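Local coordinates for quinoline 2-oxidoreductase large subunit (Pseudomonas putida, PDB 1T3Q), which probably hydroxylates quinoline at the 2-position, as a molybdenum hydroxylase of the xanthine dehydrogenase family that carries a molybdopterin cytosine dinucleotide cofactor, at residues R32-L37 with G205-Y210; L243-V248 with A533-N538. One frame throughout, in Å; residues are numbered along the deposited sequence.

Contact 1. Residues R32-L37 with G205-Y210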
loop_
_atom_site.group_PDB
_atom_site.type_symbol
_atom_site.label_atom_id
_atom_site.label_comp_id
_atom_site.label_asym_id
_atom_site.label_seq_id
_atom_site.Cartn_x
_atom_site.Cartn_y
_atom_site.Cartn_z
ATOM N N ARG B 32 9.672 8.286 1.735
ATOM C CA ARG B 32 8.273 8.207 2.128
ATOM C C ARG B 32 8.172 8.153 3.633
ATOM O O ARG B 32 8.241 7.073 4.219
ATOM C CB ARG B 32 7.612 6.968 1.522
ATOM C CG ARG B 32 7.454 7.029 0.008
ATOM N N TYR B 33 8.017 9.321 4.249
ATOM C CA TYR B 33 7.919 9.426 5.700
ATOM C C TYR B 33 6.456 9.371 6.151
ATOM O O TYR B 33 5.538 9.444 5.334
ATOM C CB TYR B 33 8.590 10.716 6.183
ATOM C CG TYR B 33 10.043 10.850 5.758
ATOM C CD1 TYR B 33 10.379 11.253 4.464
ATOM C CD2 TYR B 33 11.081 10.587 6.656
ATOM C CE1 TYR B 33 11.717 11.398 4.072
ATOM C CE2 TYR B 33 12.421 10.725 6.278
ATOM C CZ TYR B 33 12.730 11.135 4.985
ATOM O OH TYR B 33 14.046 11.316 4.622
ATOM N N ILE B 34 6.239 9.256 7.456
ATOM C CA ILE B 34 4.884 9.127 7.973
ATOM C C ILE B 34 3.897 10.215 7.524
ATOM O O ILE B 34 2.763 9.914 7.158
ATOM C CB ILE B 34 4.909 9.012 9.520
ATOM C CG1 ILE B 34 3.528 8.610 10.038
ATOM C CG2 ILE B 34 5.384 10.312 10.139
ATOM C CD1 ILE B 34 3.078 7.235 9.563
ATOM N N ALA B 35 4.323 11.475 7.532
ATOM C CA ALA B 35 3.439 12.563 7.123
ATOM C C ALA B 35 3.154 12.566 5.622
ATOM O O ALA B 35 2.219 13.223 5.165
ATOM C CB ALA B 35 4.035 13.911 7.549
ATOM N N ASP B 36 3.953 11.833 4.849
ATOM C CA ASP B 36 3.757 11.783 3.401
ATOM C C ASP B 36 2.692 10.775 2.992
ATOM O O ASP B 36 2.198 10.810 1.866
ATOM C CB ASP B 36 5.074 11.435 2.685
ATOM C CG ASP B 36 6.210 12.362 3.071
ATOM O OD1 ASP B 36 5.922 13.536 3.373
ATOM O OD2 ASP B 36 7.388 11.927 3.067
ATOM N N LEU B 37 2.330 9.882 3.905
ATOM C CA LEU B 37 1.337 8.862 3.598
ATOM C C LEU B 37 -0.048 9.449 3.340
ATOM O O LEU B 37 -0.510 10.327 4.066
ATOM C CB LEU B 37 1.261 7.839 4.740
ATOM C CG LEU B 37 0.298 6.661 4.546
ATOM C CD1 LEU B 37 0.841 5.709 3.492
ATOM C CD2 LEU B 37 0.121 5.923 5.873
ATOM N N GLY B 205 4.746 10.706 14.581
ATOM C CA GLY B 205 3.534 10.610 13.798
ATOM C C GLY B 205 3.110 9.174 13.605
ATOM O O GLY B 205 3.920 8.256 13.708
ATOM N N ALA B 206 1.826 8.979 13.339
ATOM C CA ALA B 206 1.289 7.653 13.113
ATOM C C ALA B 206 -0.061 7.768 12.416
ATOM O O ALA B 206 -0.765 8.766 12.568
ATOM C CB ALA B 206 1.146 6.909 14.441
ATOM N N VAL B 207 -0.405 6.746 11.640
ATOM C CA VAL B 207 -1.668 6.704 10.919
ATOM C C VAL B 207 -2.219 5.296 11.076
ATOM O O VAL B 207 -1.530 4.319 10.783
ATOM C CB VAL B 207 -1.480 6.993 9.404
ATOM C CG1 VAL B 207 -2.826 6.963 8.695
ATOM C CG2 VAL B 207 -0.818 8.348 9.211
ATOM N N ALA B 208 -3.455 5.192 11.554
ATOM C CA ALA B 208 -4.080 3.892 11.741
ATOM C C ALA B 208 -5.230 3.691 10.765
ATOM O O ALA B 208 -5.960 4.625 10.445
ATOM C CB ALA B 208 -4.588 3.757 13.179
ATOM N N GLN B 209 -5.377 2.464 10.290
ATOM C CA GLN B 209 -6.453 2.130 9.380
ATOM C C GLN B 209 -7.080 0.831 9.856
ATOM O O GLN B 209 -6.483 -0.245 9.733
ATOM C CB GLN B 209 -5.932 1.956 7.951
ATOM C CG GLN B 209 -7.035 1.660 6.935
ATOM C CD GLN B 209 -6.504 1.556 5.518
ATOM O OE1 GLN B 209 -6.969 2.254 4.615
ATOM N NE2 GLN B 209 -5.526 0.684 5.317
ATOM N N TYR B 210 -8.276 0.941 10.424
ATOM C CA TYR B 210 -8.991 -0.231 10.903
ATOM C C TYR B 210 -10.079 -0.566 9.900
ATOM O O TYR B 210 -10.838 0.309 9.483
ATOM C CB TYR B 210 -9.627 0.036 12.266
ATOM C CG TYR B 210 -10.273 -1.197 12.837
ATOM C CD1 TYR B 210 -9.516 -2.149 13.510
ATOM C CD2 TYR B 210 -11.635 -1.442 12.653
ATOM C CE1 TYR B 210 -10.095 -3.324 13.990
ATOM C CE2 TYR B 210 -12.226 -2.612 13.127
ATOM C CZ TYR B 210 -11.447 -3.549 13.795
ATOM O OH TYR B 210 -12.017 -4.715 14.255
#
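Ile34, in a short 3-10 turn, and Leu37 just after it reach onto the start of strand 205-211, and everything that crosses between them is van der Waals packing. Ile34 does most of it. Ile34 CG1, anti to the backbone N (chi1 -169°), lies against the backbone of the strand, 3.6 Å from Gly205 C. The branch methyl Ile34 CG2 sits over the same glycine, 4.1 Å from Gly205 CA; a CB there would press against this methyl, so the close approach depends on the missing side chain. Farther along, Ile34 CD1 ends 4.1 Å from Val207 CG2, the two side chains sliding past each other in opposite directions. Leu37 adds a second apolar touch, Leu37 CD2 standing 4.0 Å from Val207 CB. An alanine in place of Ile34 would probably open a gap over Gly205 and leave Val207 CG2 without the contact of Ile34 CD1.

The strand is an inner member of a mixed sheet, between 216-221 and 279-282, and Trp220 and Ile282 from these neighbours also pack on Ile34. The contact therefore seats a loop of the hammerhead region on a sheet to which the first cofactor-binding region contributes.

Polar bonds hold the turn itself. The backbone N of Tyr33 donates to Asp36 OD2 at 2.9 Å, from above the carboxylate plane, and Asp36 N returns a bond to Tyr33 O. The same carboxylate forms salt bridges with Arg36 and Lys45 of the small subunit, while Tyr33 OH bonds to Cys107 O of that chain.

Contact 2. Residues L243-V248 with A533-N538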
loop_
_atom_site.group_PDB
_atom_site.type_symbol
_atom_site.label_atom_id
_atom_site.label_comp_id
_atom_site.label_asym_id
_atom_site.label_seq_id
_atom_site.Cartn_x
_atom_site.Cartn_y
_atom_site.Cartn_z
ATOM N N LEU B 243 -4.237 -9.867 14.037
ATOM C CA LEU B 243 -5.050 -8.992 13.197
ATOM C C LEU B 243 -4.453 -7.589 13.142
ATOM O O LEU B 243 -5.110 -6.640 12.716
ATOM C CB LEU B 243 -6.485 -8.921 13.732
ATOM C CG LEU B 243 -7.214 -10.266 13.783
ATOM C CD1 LEU B 243 -8.635 -10.082 14.299
ATOM C CD2 LEU B 243 -7.233 -10.872 12.390
ATOM N N ILE B 244 -3.207 -7.462 13.580
ATOM C CA ILE B 244 -2.537 -6.171 13.573
ATOM C C ILE B 244 -1.229 -6.214 12.800
ATOM O O ILE B 244 -0.432 -7.146 12.953
ATOM C CB ILE B 244 -2.175 -5.698 14.995
ATOM C CG1 ILE B 244 -3.423 -5.618 15.876
ATOM C CG2 ILE B 244 -1.487 -4.335 14.923
ATOM C CD1 ILE B 244 -3.118 -5.220 17.323
ATOM N N GLU B 245 -1.015 -5.206 11.962
ATOM C CA GLU B 245 0.237 -5.095 11.230
ATOM C C GLU B 245 0.755 -3.689 11.457
ATOM O O GLU B 245 0.010 -2.717 11.332
ATOM C CB GLU B 245 0.068 -5.299 9.724
ATOM C CG GLU B 245 1.397 -5.076 8.984
ATOM C CD GLU B 245 1.275 -5.066 7.472
ATOM O OE1 GLU B 245 2.323 -4.950 6.795
ATOM O OE2 GLU B 245 0.145 -5.170 6.954
ATOM N N VAL B 246 2.024 -3.584 11.815
ATOM C CA VAL B 246 2.630 -2.280 12.014
ATOM C C VAL B 246 3.590 -2.081 10.846
ATOM O O VAL B 246 4.343 -2.985 10.503
ATOM C CB VAL B 246 3.396 -2.215 13.342
ATOM C CG1 VAL B 246 4.274 -0.970 13.385
ATOM C CG2 VAL B 246 2.396 -2.197 14.510
ATOM N N ARG B 247 3.535 -0.909 10.225
ATOM C CA ARG B 247 4.413 -0.597 9.098
ATOM C C ARG B 247 5.256 0.609 9.457
ATOM O O ARG B 247 4.783 1.528 10.118
ATOM C CB ARG B 247 3.594 -0.300 7.840
ATOM C CG ARG B 247 2.888 -1.524 7.280
ATOM C CD ARG B 247 2.095 -1.217 6.020
ATOM N NE ARG B 247 1.333 -2.394 5.610
ATOM C CZ ARG B 247 0.411 -2.408 4.654
ATOM N NH1 ARG B 247 -0.223 -3.537 4.369
ATOM N NH2 ARG B 247 0.123 -1.300 3.985
ATOM N N VAL B 248 6.512 0.603 9.029
ATOM C CA VAL B 248 7.403 1.712 9.323
ATOM C C VAL B 248 7.895 2.320 8.021
ATOM O O VAL B 248 8.551 1.651 7.228
ATOM C CB VAL B 248 8.633 1.251 10.132
ATOM C CG1 VAL B 248 9.448 2.464 10.588
ATOM C CG2 VAL B 248 8.180 0.423 11.340
ATOM N N ALA B 533 12.292 -4.304 5.333
ATOM C CA ALA B 533 12.038 -3.889 6.706
ATOM C C ALA B 533 10.787 -3.026 6.732
ATOM O O ALA B 533 10.244 -2.690 5.687
ATOM C CB ALA B 533 13.222 -3.100 7.234
ATOM N N GLY B 534 10.319 -2.675 7.921
ATOM C CA GLY B 534 9.139 -1.830 8.007
ATOM C C GLY B 534 7.788 -2.521 7.934
ATOM O O GLY B 534 6.787 -1.894 7.574
ATOM N N SER B 535 7.754 -3.812 8.253
ATOM C CA SER B 535 6.507 -4.577 8.265
ATOM C C SER B 535 6.626 -5.732 9.246
ATOM O O SER B 535 7.640 -6.436 9.261
ATOM C CB SER B 535 6.179 -5.145 6.888
ATOM O OG SER B 535 5.025 -5.968 6.971
ATOM N N THR B 536 5.588 -5.921 10.059
ATOM C CA THR B 536 5.572 -6.998 11.042
ATOM C C THR B 536 4.925 -8.272 10.489
ATOM O O THR B 536 4.661 -9.220 11.235
ATOM C CB THR B 536 4.822 -6.574 12.319
ATOM O OG1 THR B 536 3.491 -6.164 11.980
ATOM C CG2 THR B 536 5.542 -5.423 13.001
ATOM N N LYS B 537 4.668 -8.299 9.185
ATOM C CA LYS B 537 4.068 -9.480 8.563
ATOM C C LYS B 537 4.962 -10.706 8.717
ATOM O O LYS B 537 4.482 -11.842 8.717
ATOM C CB LYS B 537 3.815 -9.242 7.075
ATOM C CG LYS B 537 2.514 -8.527 6.755
ATOM C CD LYS B 537 2.345 -8.478 5.250
ATOM C CE LYS B 537 0.903 -8.381 4.837
ATOM N NZ LYS B 537 0.792 -8.487 3.353
ATOM N N ASN B 538 6.265 -10.471 8.823
ATOM C CA ASN B 538 7.236 -11.551 8.985
ATOM C C ASN B 538 8.409 -11.090 9.840
ATOM O O ASN B 538 8.814 -9.925 9.787
ATOM C CB ASN B 538 7.727 -12.046 7.616
ATOM C CG ASN B 538 6.607 -12.665 6.783
ATOM O OD1 ASN B 538 5.868 -11.964 6.082
ATOM N ND2 ASN B 538 6.463 -13.981 6.877
HETATM O O HOH W 1 1.782 -8.027 11.531
#
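Val246 and Thr536 meet through both backbone and side chain. Val246 N donates to Thr536 OG1 at 3.0 Å in a nearly straight bond (171°), so a hydroxyl occupies the place where a strand partner would offer a carbonyl. Thr536 OG1 stands between the backbone N and the carbonyl carbon of its own residue (chi1 57°), which turns it to the strand. Thr536 CG2 packs 3.9 Å from Val246 CB. In return Thr536 N gives a longer bond, 3.2 Å, to Val246 O. Next along, Val248 N reaches Gly534 O at 2.9 Å. These two backbone bonds flank Arg247 and Ser535, a single antiparallel bridge whose own pair is non-hydrogen-bonded. Gly534 comes so near that a CB on it would clash with Val248 O.

Glu245 forms the second polar cluster. Ser535 OG donates to Glu245 OE1 at 2.9 Å, on the anti side, while Arg247 NE reaches the same oxygen from the opposite face of the carboxylate. Arg247 NH1 takes Glu245 OE2 on the syn side, completing a side-on, two-nitrogen grip within the strand. The Lys537 chain passes beside Glu245, Lys537 CG lying 3.6 Å from Glu245 OE1.

Further out, Ser535 OG accepts from Lys537 N, an ST turn that helps to hold the hydroxyl where it donates to Glu245. A water links Ile244 O to Thr536 OG1, and Arg230 of helix 226-237 also bonds to Ile244 O. The loop also faces a second copy of this subunit, whose Arg490 bonds to Thr536 O.

With Arg247 paired to it and Lys537 NZ a nearby opposite charge, 4.9 Å from Glu245 OE2, Glu245 is likely to stay ionised, which probably strengthens the bond from Ser535 OG.

In the fold
Both contacts are made on one mixed seven-stranded sheet, with their centres 13 Å apart and nearest atoms about 6 Å apart, so they do not touch. Contact 1 uses the inner strand 205-211, and contact 2 the strand 244-247 at one margin of the sheet within this chain; strand 216-221 runs between them. Both segments of contact 1 precede those of contact 2 in the sequence. One sheet thus gathers a loop of the hammerhead region and a loop of the second cofactor-binding region. The first of these loops also meets the small subunit, and the second meets another copy of the large subunit, which ties the sheet to two interfaces of the assembly.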